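Local coordinates for protein proteophosphoglycan (Silicibacter pomeroyi DSS-3, PDB 2RE3) that is of unknown function but belongs to the two-domain DUF1285 family, whose new fold with repeated structural motifs has been linked to a possible part in signal transduction, at residues Gly14-Ala19 against Ile58-Met63; Arg20-Lys25 against Val64-Ser69; Asp40-Ile45 against Gly88-Asp93; Ala94-Val99 against Ala149-Leu154. One frame throughout, in Å; residues are numbered along the deposited sequence. Where two conformers were deposited one is given.

Overall arrangement
Contacts 1 and 2 follow each other along helix 61-68, first against helix 15-21, then against the chain leaving it, with centres 9 Å apart; Phe-67 of contact 2 touches Leu-15 and Ala-19 of contact 1. Contact 3 is the parallel pairing of strands 37-45 and 86-91 in the N-terminal sheet. Met-43 joins it to the helices, its CE lying 3.4 Å from Leu-15 CD1. Contact 4 repeats that parallel pairing in the second six-stranded sheet, whose strand order is the same, and lies at the chain's centre, its centre about 14 Å from that of contact 3. Ile-45 CG2 comes 3.7 Å from Pro-95 O there. A glycerol, probably from crystallisation, sits about 4 Å from the Ile-22 side chain of contact 2.

Contact 1: Gly14-Ala19 against Ile58-Met63; sequences GLLASA and INRPAM
Two anti torsions carry the selenomethionine Met-63 across to the first helix: CG stands anti to the backbone N (chi1 179°) and SE continues the line (chi2 179°), before the chain bends at chi3 (-56°) and swings the methyl CE aside. Leu-15 answers with its own CG anti to the backbone N, which carries the branch toward the selenium, CG lying 4.1 Å from Met-63 SE as the two side chains cross obliquely. Leu-16 meets Met-63 at about a right angle, and its CD1 touches the bent methyl, CE, at 3.5 Å. One turn further along the helix, the methyl of Ala-19 rests 4.3 Å from Met-63 CG; a side chain this short lets the helix backbones come close, with 6.9 Å between the CA atoms of Ala-19 and Met-63. The contact thus packs the N-terminal helix 15-21 against the start of helix 61-68, the helix that follows the first three strands of the N-terminal six-stranded sheet. A long, unbranched methionine, present here as selenomethionine, suits the span between the helices, because it can touch two leucines and an alanine at once. At one margin Leu-15 CD2 approaches Ile-58 CD1 at 4.3 Å, and both residues also rest on Met-43 of strand 37-45. At the exposed margin Leu-16 CD1 lies at the edge of the Arg-60 guanidinium, near its plane and 4.2 Å from NH2. Gly-14, the N-cap of the first helix, has its carbonyl O gripped twice by Ser-18, through the backbone N and through OG at 2.6 Å, the hydroxyl approaching from above the carbonyl plane.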
loop_
_atom_site.group_PDB
_atom_site.type_symbol
_atom_site.label_atom_id
_atom_site.label_comp_id
_atom_site.label_asym_id
_atom_site.label_seq_id
_atom_site.Cartn_x
_atom_site.Cartn_y
_atom_site.Cartn_z
ATOM N N GLY A 14 -23.148 -2.080 -11.695
ATOM C CA GLY A 14 -21.918 -1.545 -12.305
ATOM C C GLY A 14 -21.050 -0.709 -11.376
ATOM O O GLY A 14 -21.218 -0.741 -10.166
ATOM N N LEU A 15 -20.111 0.043 -11.944
ATOM C CA LEU A 15 -19.163 0.824 -11.153
ATOM C C LEU A 15 -19.816 1.841 -10.224
ATOM O O LEU A 15 -19.688 1.758 -8.993
ATOM C CB LEU A 15 -18.203 1.559 -12.077
ATOM C CG LEU A 15 -17.082 2.310 -11.370
ATOM C CD1 LEU A 15 -16.336 1.302 -10.528
ATOM C CD2 LEU A 15 -16.181 3.014 -12.384
ATOM N N LEU A 16 -20.514 2.795 -10.826
ATOM C CA LEU A 16 -21.168 3.877 -10.114
ATOM C C LEU A 16 -22.288 3.392 -9.197
ATOM O O LEU A 16 -22.471 3.939 -8.099
ATOM C CB LEU A 16 -21.722 4.903 -11.120
ATOM C CG LEU A 16 -20.781 6.033 -11.560
ATOM C CD1 LEU A 16 -19.290 5.734 -11.276
ATOM C CD2 LEU A 16 -21.015 6.439 -13.007
ATOM N N ALA A 17 -23.049 2.390 -9.637
ATOM C CA ALA A 17 -24.137 1.881 -8.806
ATOM C C ALA A 17 -23.528 1.268 -7.554
ATOM O O ALA A 17 -24.014 1.487 -6.452
ATOM C CB ALA A 17 -25.005 0.869 -9.547
ATOM N N SER A 18 -22.432 0.549 -7.723
ATOM C CA SER A 18 -21.797 -0.113 -6.604
ATOM C C SER A 18 -21.255 0.879 -5.613
ATOM O O SER A 18 -21.384 0.671 -4.414
ATOM C CB SER A 18 -20.672 -1.006 -7.090
ATOM O OG SER A 18 -21.207 -2.000 -7.918
ATOM N N ALA A 19 -20.647 1.949 -6.126
ATOM C CA ALA A 19 -20.143 3.039 -5.287
ATOM C C ALA A 19 -21.275 3.739 -4.475
ATOM O O ALA A 19 -21.056 4.208 -3.359
ATOM C CB ALA A 19 -19.377 4.054 -6.148
ATOM N N ILE A 58 -9.776 5.909 -13.770
ATOM C CA ILE A 58 -10.722 6.640 -12.974
ATOM C C ILE A 58 -9.994 7.858 -12.391
ATOM O O ILE A 58 -9.142 7.729 -11.517
ATOM C CB ILE A 58 -11.185 5.764 -11.781
ATOM C CG1 ILE A 58 -12.025 4.563 -12.236
ATOM C CG2 ILE A 58 -11.981 6.575 -10.803
ATOM C CD1 ILE A 58 -12.123 3.448 -11.122
ATOM N N ASN A 59 -10.316 9.044 -12.865
ATOM C CA ASN A 59 -9.769 10.253 -12.271
ATOM C C ASN A 59 -10.894 10.812 -11.372
ATOM O O ASN A 59 -11.654 11.697 -11.795
ATOM C CB ASN A 59 -9.281 11.165 -13.405
ATOM C CG ASN A 59 -8.866 12.554 -12.949
ATOM O OD1 ASN A 59 -8.490 12.761 -11.802
ATOM N ND2 ASN A 59 -8.946 13.531 -13.879
ATOM N N ARG A 60 -10.867 10.365 -10.109
ATOM C CA ARG A 60 -12.025 10.389 -9.210
ATOM C C ARG A 60 -11.616 10.006 -7.763
ATOM O O ARG A 60 -12.093 8.995 -7.222
ATOM C CB ARG A 60 -13.053 9.383 -9.762
ATOM C CG ARG A 60 -14.476 9.863 -9.847
ATOM C CD ARG A 60 -15.180 9.350 -11.112
ATOM N NE ARG A 60 -16.600 9.154 -10.868
ATOM C CZ ARG A 60 -17.472 10.128 -10.630
ATOM N NH1 ARG A 60 -17.104 11.409 -10.608
ATOM N NH2 ARG A 60 -18.736 9.811 -10.402
ATOM N N PRO A 61 -10.734 10.807 -7.123
ATOM C CA PRO A 61 -10.129 10.316 -5.893
ATOM C C PRO A 61 -11.142 9.921 -4.816
ATOM O O PRO A 61 -10.906 8.965 -4.101
ATOM C CB PRO A 61 -9.236 11.476 -5.430
ATOM C CG PRO A 61 -9.182 12.451 -6.547
ATOM C CD PRO A 61 -10.291 12.171 -7.481
ATOM N N ALA A 62 -12.281 10.609 -4.733
ATOM C CA ALA A 62 -13.322 10.234 -3.769
ATOM C C ALA A 62 -13.748 8.753 -3.901
ATOM O O ALA A 62 -13.892 8.048 -2.907
ATOM C CB ALA A 62 -14.560 11.199 -3.864
HETATM N N MSE A 63 -13.929 8.293 -5.129
HETATM C CA MSE A 63 -14.441 6.965 -5.371
HETATM C C MSE A 63 -13.327 5.969 -5.161
HETATM O O MSE A 63 -13.540 4.849 -4.648
HETATM C CB MSE A 63 -14.940 6.856 -6.782
HETATM C CG MSE A 63 -15.482 5.478 -7.123
HETATM SE SE MSE A 63 -16.093 5.502 -8.927
HETATM C CE MSE A 63 -17.334 7.004 -8.723
#

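Contact 2: Arg20-Lys25 against Val64-Ser69; sequences RAIKSK and VRLFSS
Ile-22 slides past Leu-66 in the opposite direction, its CG2 branch lying 4.1 Å from Leu-66 CD1. Its other branch, CG1, is anti to the carbonyl carbon and extends through chi2 (161°) toward Phe-67; the two side chains cross at about a right angle, and CD1 meets the ring obliquely, 3.6 Å from Phe-67 CE1. The beta-branched isoleucine therefore serves two neighbours at once, one with each arm. Leu-66 has CG anti to the backbone N, which brings its branched end across to the chain leaving the first helix. There its CD1 meets the hydroxyl of Ser-24, with OG 3.3 Å away. Ser-24 CB in turn lies 3.4 Å from Ser-69 OG, two small side chains that suit the close approach of the backbones. The Ser-69 hydroxyl occupies the crowded position between its backbone N and carbonyl carbon (chi1 75°), and from there it donates a 2.6 Å bond to Leu-66 O, in the carbonyl plane and on a lone pair. Ser-68 OG donates to Val-64 O from above the carbonyl plane, and that oxygen also accepts Ser-68 N. Phe-67 continues inward to Ala-19, Leu-15 and Trp-51. Ile-22 is the first residue to leave helical geometry, and the arrangement is that of an extended chain after a short helix running along the neighbouring helix 61-68, whose apolar flank faces the N-terminal DUF1285 sheet.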
loop_
_atom_site.group_PDB
_atom_site.type_symbol
_atom_site.label_atom_id
_atom_site.label_comp_id
_atom_site.label_asym_id
_atom_site.label_seq_id
_atom_site.Cartn_x
_atom_site.Cartn_y
_atom_site.Cartn_z
ATOM N N ARG A 20 -22.471 3.804 -5.046
ATOM C CA ARG A 20 -23.600 4.390 -4.369
ATOM C C ARG A 20 -24.105 3.480 -3.247
ATOM O O ARG A 20 -24.606 3.958 -2.241
ATOM C CB ARG A 20 -24.713 4.727 -5.372
ATOM C CG ARG A 20 -24.428 5.993 -6.212
ATOM C CD ARG A 20 -25.643 6.457 -7.014
ATOM N NE ARG A 20 -26.135 5.502 -8.027
ATOM C CZ ARG A 20 -25.724 5.440 -9.301
ATOM N NH1 ARG A 20 -24.804 6.284 -9.763
ATOM N NH2 ARG A 20 -26.261 4.540 -10.137
ATOM N N ALA A 21 -23.941 2.168 -3.406
ATOM C CA ALA A 21 -24.321 1.197 -2.354
ATOM C C ALA A 21 -23.368 1.214 -1.145
ATOM O O ALA A 21 -23.774 0.859 -0.047
ATOM C CB ALA A 21 -24.405 -0.192 -2.930
ATOM N N ILE A 22 -22.115 1.613 -1.340
ATOM C CA ILE A 22 -21.160 1.689 -0.236
ATOM C C ILE A 22 -21.294 3.017 0.516
ATOM O O ILE A 22 -21.548 4.068 -0.068
ATOM C CB ILE A 22 -19.683 1.615 -0.713
ATOM C CG1 ILE A 22 -19.442 0.464 -1.677
ATOM C CG2 ILE A 22 -18.722 1.439 0.477
ATOM C CD1 ILE A 22 -18.200 0.642 -2.467
ATOM N N LYS A 23 -21.158 2.980 1.829
ATOM C CA LYS A 23 -20.843 4.199 2.585
ATOM C C LYS A 23 -19.716 3.838 3.535
ATOM O O LYS A 23 -19.656 2.729 4.070
ATOM C CB LYS A 23 -22.058 4.776 3.340
ATOM C CG LYS A 23 -23.185 5.356 2.445
ATOM C CD LYS A 23 -22.816 6.699 1.838
ATOM C CE LYS A 23 -23.903 7.176 0.886
ATOM N NZ LYS A 23 -23.961 6.372 -0.348
ATOM N N SER A 24 -18.790 4.762 3.698
ATOM C CA SER A 24 -17.666 4.518 4.546
ATOM C C SER A 24 -17.285 5.808 5.215
ATOM O O SER A 24 -17.212 6.849 4.569
ATOM C CB SER A 24 -16.490 4.027 3.726
ATOM O OG SER A 24 -15.932 5.094 2.986
ATOM N N LYS A 25 -17.046 5.748 6.515
ATOM C CA LYS A 25 -16.407 6.871 7.190
ATOM C C LYS A 25 -14.913 6.561 7.276
ATOM O O LYS A 25 -14.158 7.328 7.880
ATOM C CB LYS A 25 -16.952 7.051 8.639
ATOM C CG LYS A 25 -18.279 7.830 8.790
ATOM C CD LYS A 25 -19.181 7.300 9.945
ATOM C CE LYS A 25 -19.905 8.410 10.732
ATOM N NZ LYS A 25 -19.046 8.860 11.887
ATOM N N VAL A 64 -12.125 6.366 -5.553
ATOM C CA VAL A 64 -11.001 5.508 -5.302
ATOM C C VAL A 64 -10.836 5.304 -3.774
ATOM O O VAL A 64 -10.472 4.216 -3.336
ATOM C CB VAL A 64 -9.714 6.042 -5.977
ATOM C CG1 VAL A 64 -8.525 5.284 -5.492
ATOM C CG2 VAL A 64 -9.832 5.950 -7.510
ATOM N N ARG A 65 -11.114 6.327 -2.967
ATOM C CA ARG A 65 -10.989 6.206 -1.500
ATOM C C ARG A 65 -12.061 5.279 -0.939
ATOM O O ARG A 65 -11.810 4.459 -0.060
ATOM C CB ARG A 65 -11.153 7.548 -0.837
ATOM C CG ARG A 65 -9.890 8.335 -0.641
ATOM C CD ARG A 65 -10.192 9.645 0.103
ATOM N NE ARG A 65 -10.236 10.680 -0.900
ATOM C CZ ARG A 65 -11.215 11.547 -1.097
ATOM N NH1 ARG A 65 -12.284 11.628 -0.313
ATOM N NH2 ARG A 65 -11.090 12.383 -2.093
ATOM N N LEU A 66 -13.248 5.402 -1.514
ATOM C CA LEU A 66 -14.405 4.632 -1.117
ATOM C C LEU A 66 -14.174 3.143 -1.376
ATOM O O LEU A 66 -14.318 2.327 -0.463
ATOM C CB LEU A 66 -15.646 5.148 -1.877
ATOM C CG LEU A 66 -17.031 4.719 -1.403
ATOM C CD1 LEU A 66 -17.286 5.289 -0.002
ATOM C CD2 LEU A 66 -18.152 5.179 -2.391
ATOM N N PHE A 67 -13.771 2.779 -2.594
ATOM C CA PHE A 67 -13.526 1.372 -2.882
ATOM C C PHE A 67 -12.323 0.876 -2.096
ATOM O O PHE A 67 -12.263 -0.284 -1.743
ATOM C CB PHE A 67 -13.295 1.109 -4.378
ATOM C CG PHE A 67 -14.532 1.123 -5.199
ATOM C CD1 PHE A 67 -15.565 0.251 -4.938
ATOM C CD2 PHE A 67 -14.662 1.989 -6.269
ATOM C CE1 PHE A 67 -16.710 0.261 -5.707
ATOM C CE2 PHE A 67 -15.801 1.995 -7.038
ATOM C CZ PHE A 67 -16.824 1.122 -6.743
ATOM N N SER A 68 -11.347 1.742 -1.864
ATOM C CA SER A 68 -10.128 1.340 -1.170
ATOM C C SER A 68 -10.447 0.993 0.272
ATOM O O SER A 68 -9.758 0.176 0.861
ATOM C CB SER A 68 -9.065 2.450 -1.204
ATOM O OG SER A 68 -8.444 2.524 -2.486
ATOM N N SER A 69 -11.483 1.628 0.838
ATOM C CA SER A 69 -11.899 1.325 2.202
ATOM C C SER A 69 -12.355 -0.145 2.371
ATOM O O SER A 69 -12.359 -0.649 3.495
ATOM C CB SER A 69 -13.000 2.276 2.686
ATOM O OG SER A 69 -14.294 1.995 2.132
#

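Contact 3: Asp40-Ile45 against Gly88-Asp93; sequences DIDMRI and GIRVDD
The carbonyl O of Ile-45 is gripped twice, by Asp-92 N at 3.2 Å in a nearly straight bond (175°) and by a water at 2.7 Å that also accepts from Asp-93 N. It lies at the end of a parallel pairing between strands 37-45 and 86-91, central neighbours in the mixed N-terminal sheet, interrupted by a beta bulge where the register shifts by two. Asp-42, the centre of an inverse gamma turn, makes the corner. Before it Ile-41 N donates to Gly-88 O; beyond it Arg-90 takes over, its N bonding Met-43 O at 2.9 Å and its O accepting Ile-45 N. Glycine suits position 88, since a CB there would clash with Asp-40 OD1, which already lies 3.2 Å from Gly-88 CA.

On the face carrying Arg-44 and Arg-90, two arginines each find an aspartate. Asp-42 OD1 forms a salt bridge with Arg-90 NH2 at 2.8 Å, the carboxylate turned 53° from the guanidinium, while Arg-44 CB lies over one face of that guanidinium. Proximity of the two like charges is probably offset by these carboxylates, and Arg-44 also makes a cation-pi contact with Phe-52. On the face carrying Ile-45 and Val-91, Ile-45 CD1 meets Ile-89 CD1 at 3.6 Å; Ile-89 CG2 lies beside Met-43 CB and Ile-41 CG1. Arg-44, bent at chi3 (70°), sends NH1 to the syn lone pair of Asp-92 OD2 at 2.9 Å, nearly in the guanidinium plane.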
loop_
_atom_site.group_PDB
_atom_site.type_symbol
_atom_site.label_atom_id
_atom_site.label_comp_id
_atom_site.label_asym_id
_atom_site.label_seq_id
_atom_site.Cartn_x
_atom_site.Cartn_y
_atom_site.Cartn_z
ATOM N N ASP A 40 -14.820 -11.966 -10.412
ATOM C CA ASP A 40 -13.870 -10.898 -10.587
ATOM C C ASP A 40 -14.510 -9.787 -11.401
ATOM O O ASP A 40 -15.283 -10.051 -12.334
ATOM C CB ASP A 40 -12.654 -11.429 -11.294
ATOM C CG ASP A 40 -11.945 -12.498 -10.492
ATOM O OD1 ASP A 40 -11.437 -12.187 -9.383
ATOM O OD2 ASP A 40 -11.901 -13.655 -10.981
ATOM N N ILE A 41 -14.229 -8.541 -11.039
ATOM C CA ILE A 41 -14.667 -7.411 -11.857
ATOM C C ILE A 41 -13.472 -6.921 -12.640
ATOM O O ILE A 41 -12.341 -7.243 -12.324
ATOM C CB ILE A 41 -15.303 -6.269 -11.029
ATOM C CG1 ILE A 41 -14.381 -5.813 -9.892
ATOM C CG2 ILE A 41 -16.676 -6.709 -10.471
ATOM C CD1 ILE A 41 -14.969 -4.662 -9.116
ATOM N N ASP A 42 -13.719 -6.147 -13.679
ATOM C CA ASP A 42 -12.631 -5.659 -14.505
ATOM C C ASP A 42 -12.056 -4.388 -13.845
ATOM O O ASP A 42 -12.205 -3.244 -14.320
ATOM C CB ASP A 42 -13.118 -5.435 -15.942
ATOM C CG ASP A 42 -11.979 -5.337 -16.940
ATOM O OD1 ASP A 42 -10.830 -5.014 -16.539
ATOM O OD2 ASP A 42 -12.245 -5.585 -18.143
HETATM N N MSE A 43 -11.373 -4.620 -12.741
HETATM C CA MSE A 43 -10.753 -3.560 -12.000
HETATM C C MSE A 43 -9.287 -3.920 -11.765
HETATM O O MSE A 43 -8.976 -5.046 -11.376
HETATM C CB MSE A 43 -11.486 -3.343 -10.660
HETATM C CG MSE A 43 -11.124 -2.048 -9.923
HETATM SE SE MSE A 43 -11.899 -0.471 -10.783
HETATM C CE MSE A 43 -13.487 -0.337 -9.710
ATOM N N ARG A 44 -8.412 -2.938 -11.963
ATOM C CA ARG A 44 -6.985 -3.119 -11.816
ATOM C C ARG A 44 -6.426 -1.885 -11.146
ATOM O O ARG A 44 -6.689 -0.791 -11.617
ATOM C CB ARG A 44 -6.350 -3.265 -13.181
ATOM C CG ARG A 44 -4.846 -3.255 -13.172
ATOM C CD ARG A 44 -4.286 -3.764 -14.509
ATOM N NE ARG A 44 -4.544 -2.807 -15.577
ATOM C CZ ARG A 44 -3.788 -1.742 -15.836
ATOM N NH1 ARG A 44 -2.698 -1.497 -15.136
ATOM N NH2 ARG A 44 -4.118 -0.915 -16.824
ATOM N N ILE A 45 -5.688 -2.066 -10.048
ATOM C CA ILE A 45 -4.927 -0.998 -9.415
ATOM C C ILE A 45 -3.526 -1.006 -9.988
ATOM O O ILE A 45 -2.714 -1.905 -9.691
ATOM C CB ILE A 45 -4.831 -1.183 -7.889
ATOM C CG1 ILE A 45 -6.243 -1.348 -7.285
ATOM C CG2 ILE A 45 -4.100 -0.000 -7.260
ATOM C CD1 ILE A 45 -6.272 -1.577 -5.791
ATOM N N GLY A 88 -13.364 -10.015 -6.817
ATOM C CA GLY A 88 -11.930 -10.009 -7.054
ATOM C C GLY A 88 -11.450 -8.836 -7.915
ATOM O O GLY A 88 -12.082 -8.516 -8.916
ATOM N N ILE A 89 -10.343 -8.192 -7.512
ATOM C CA ILE A 89 -9.676 -7.208 -8.366
ATOM C C ILE A 89 -8.241 -7.612 -8.639
ATOM O O ILE A 89 -7.705 -8.485 -7.989
ATOM C CB ILE A 89 -9.722 -5.759 -7.799
ATOM C CG1 ILE A 89 -8.913 -5.627 -6.532
ATOM C CG2 ILE A 89 -11.126 -5.359 -7.485
ATOM C CD1 ILE A 89 -8.650 -4.199 -6.218
ATOM N N ARG A 90 -7.645 -6.967 -9.628
ATOM C CA ARG A 90 -6.295 -7.224 -10.062
ATOM C C ARG A 90 -5.446 -6.138 -9.467
ATOM O O ARG A 90 -5.810 -4.973 -9.544
ATOM C CB ARG A 90 -6.203 -7.120 -11.585
ATOM C CG ARG A 90 -6.117 -8.441 -12.328
ATOM C CD ARG A 90 -5.924 -8.212 -13.851
ATOM N NE ARG A 90 -7.184 -7.713 -14.389
ATOM C CZ ARG A 90 -7.324 -6.822 -15.363
ATOM N NH1 ARG A 90 -6.272 -6.295 -15.972
ATOM N NH2 ARG A 90 -8.541 -6.455 -15.722
ATOM N N VAL A 91 -4.306 -6.496 -8.896
ATOM C CA VAL A 91 -3.391 -5.486 -8.393
ATOM C C VAL A 91 -2.026 -5.779 -8.982
ATOM O O VAL A 91 -1.493 -6.865 -8.799
ATOM C CB VAL A 91 -3.323 -5.466 -6.858
ATOM C CG1 VAL A 91 -2.340 -4.409 -6.408
ATOM C CG2 VAL A 91 -4.721 -5.244 -6.254
ATOM N N ASP A 92 -1.487 -4.814 -9.716
ATOM C CA ASP A 92 -0.284 -5.041 -10.469
ATOM C C ASP A 92 0.846 -5.256 -9.519
ATOM O O ASP A 92 1.604 -6.185 -9.691
ATOM C CB ASP A 92 0.022 -3.863 -11.389
ATOM C CG ASP A 92 -0.825 -3.884 -12.644
ATOM O OD1 ASP A 92 -1.516 -4.900 -12.874
ATOM O OD2 ASP A 92 -0.807 -2.877 -13.385
ATOM N N ASP A 93 0.928 -4.398 -8.510
ATOM C CA ASP A 93 1.993 -4.443 -7.527
ATOM C C ASP A 93 1.412 -4.325 -6.101
ATOM O O ASP A 93 1.011 -5.326 -5.531
ATOM C CB ASP A 93 3.016 -3.350 -7.850
ATOM C CG ASP A 93 4.320 -3.529 -7.112
ATOM O OD1 ASP A 93 4.435 -4.465 -6.314
ATOM O OD2 ASP A 93 5.247 -2.738 -7.347
HETATM O O HOH W 1 -9.367 -10.753 -9.289
HETATM O O HOH W 2 -10.230 -8.975 -11.251
HETATM O O HOH W 3 -0.504 -2.068 -8.108
#

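Contact 4: Ala94-Val99 against Ala149-Leu154; sequences APFVAV and AGLEAL
Two short backbone bonds carry this pairing: Leu-154 N donates to Phe-96 O and Ala-98 N to Leu-154 O, both at 2.8 Å. In each the N-H arrives from above the carbonyl plane, 33° out of it at Phe-96 O and 39° at Leu-154 O. The short segments 96-99 and 151-154 cross at -48°. A third bond, Phe-96 N to Glu-152 O, is weak at 3.3 Å. Phe-96 O also receives a CA-H...O contact from Ala-153 CA. The bridges are parallel, and strands 96-104 and 151-155 are the central neighbours of the second mixed six-stranded sheet, in the C-terminal DUF1285 region. Small residues suit the close approach here: the methyl of Ala-153 fits between Phe-96 CB, 3.8 Å away, and Ala-98 CB. Phe-96 places CG anti to the carbonyl carbon, which sends CE2 obliquely across to Leu-151 CB at 3.7 Å. Pro-95 covers part of one ring face with CB, while its CG reaches Leu-151 CB at 4.0 Å. Leu-151 and Phe-96 both continue onto Leu-71 of the first sheet. Glu-152 points away and forms a salt bridge with Arg-131.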
loop_
_atom_site.group_PDB
_atom_site.type_symbol
_atom_site.label_atom_id
_atom_site.label_comp_id
_atom_site.label_asym_id
_atom_site.label_seq_id
_atom_site.Cartn_x
_atom_site.Cartn_y
_atom_site.Cartn_z
ATOM N N ALA A 94 1.347 -3.125 -5.526
ATOM C CA ALA A 94 0.768 -2.968 -4.205
ATOM C C ALA A 94 -0.563 -2.266 -4.385
ATOM O O ALA A 94 -0.762 -1.560 -5.372
ATOM C CB ALA A 94 1.688 -2.182 -3.302
ATOM N N PRO A 95 -1.509 -2.496 -3.460
ATOM C CA PRO A 95 -2.785 -1.788 -3.521
ATOM C C PRO A 95 -2.667 -0.279 -3.288
ATOM O O PRO A 95 -3.593 0.483 -3.639
ATOM C CB PRO A 95 -3.604 -2.448 -2.411
ATOM C CG PRO A 95 -2.595 -3.115 -1.493
ATOM C CD PRO A 95 -1.462 -3.475 -2.352
ATOM N N PHE A 96 -1.549 0.153 -2.701
ATOM C CA PHE A 96 -1.357 1.585 -2.413
ATOM C C PHE A 96 0.008 2.102 -2.819
ATOM O O PHE A 96 0.956 1.337 -2.969
ATOM C CB PHE A 96 -1.543 1.854 -0.935
ATOM C CG PHE A 96 -2.883 1.433 -0.391
ATOM C CD1 PHE A 96 -4.038 2.071 -0.790
ATOM C CD2 PHE A 96 -2.965 0.451 0.577
ATOM C CE1 PHE A 96 -5.250 1.715 -0.263
ATOM C CE2 PHE A 96 -4.185 0.084 1.118
ATOM C CZ PHE A 96 -5.336 0.722 0.689
ATOM N N VAL A 97 0.086 3.403 -3.020
ATOM C CA VAL A 97 1.337 4.080 -3.174
ATOM C C VAL A 97 1.489 5.048 -2.004
ATOM O O VAL A 97 0.582 5.816 -1.735
ATOM C CB VAL A 97 1.404 4.867 -4.494
ATOM C CG1 VAL A 97 2.555 5.862 -4.452
ATOM C CG2 VAL A 97 1.540 3.903 -5.699
ATOM N N ALA A 98 2.634 4.993 -1.323
ATOM C CA ALA A 98 3.014 5.974 -0.300
ATOM C C ALA A 98 3.535 7.224 -0.998
ATOM O O ALA A 98 4.552 7.160 -1.696
ATOM C CB ALA A 98 4.110 5.402 0.641
ATOM N N VAL A 99 2.855 8.349 -0.807
ATOM C CA VAL A 99 3.230 9.592 -1.487
ATOM C C VAL A 99 3.878 10.633 -0.599
ATOM O O VAL A 99 4.345 11.653 -1.084
ATOM C CB VAL A 99 2.020 10.252 -2.140
ATOM C CG1 VAL A 99 1.464 9.320 -3.253
ATOM C CG2 VAL A 99 0.971 10.625 -1.067
ATOM N N ALA A 149 -3.628 -4.800 7.557
ATOM C CA ALA A 149 -4.209 -6.081 7.208
ATOM C C ALA A 149 -3.587 -6.708 5.961
ATOM O O ALA A 149 -4.270 -7.341 5.162
ATOM C CB ALA A 149 -5.711 -5.933 7.059
ATOM N N GLY A 150 -2.279 -6.529 5.813
ATOM C CA GLY A 150 -1.518 -7.071 4.670
ATOM C C GLY A 150 -1.535 -6.204 3.443
ATOM O O GLY A 150 -0.942 -6.550 2.412
ATOM N N LEU A 151 -2.242 -5.083 3.506
ATOM C CA LEU A 151 -2.271 -4.212 2.370
ATOM C C LEU A 151 -1.049 -3.299 2.503
ATOM O O LEU A 151 -0.903 -2.598 3.504
ATOM C CB LEU A 151 -3.538 -3.390 2.356
ATOM C CG LEU A 151 -4.866 -4.136 2.423
ATOM C CD1 LEU A 151 -5.952 -3.088 2.593
ATOM C CD2 LEU A 151 -5.105 -5.022 1.184
ATOM N N GLU A 152 -0.186 -3.315 1.490
ATOM C CA GLU A 152 1.022 -2.565 1.516
ATOM C C GLU A 152 0.974 -1.389 0.562
ATOM O O GLU A 152 0.234 -1.411 -0.403
ATOM C CB GLU A 152 2.180 -3.451 1.124
ATOM C CG GLU A 152 2.569 -4.439 2.173
ATOM C CD GLU A 152 3.777 -5.238 1.745
ATOM O OE1 GLU A 152 3.723 -5.845 0.657
ATOM O OE2 GLU A 152 4.777 -5.232 2.491
ATOM N N ALA A 153 1.796 -0.379 0.866
ATOM C CA ALA A 153 2.034 0.750 -0.001
ATOM C C ALA A 153 3.458 0.672 -0.630
ATOM O O ALA A 153 4.475 0.513 0.071
ATOM C CB ALA A 153 1.875 2.034 0.793
ATOM N N LEU A 154 3.527 0.797 -1.947
ATOM C CA LEU A 154 4.801 0.984 -2.628
ATOM C C LEU A 154 5.249 2.416 -2.373
ATOM O O LEU A 154 4.483 3.354 -2.611
ATOM C CB LEU A 154 4.662 0.763 -4.128
ATOM C CG LEU A 154 5.938 0.873 -4.945
ATOM C CD1 LEU A 154 6.889 -0.268 -4.598
ATOM C CD2 LEU A 154 5.593 0.856 -6.434
#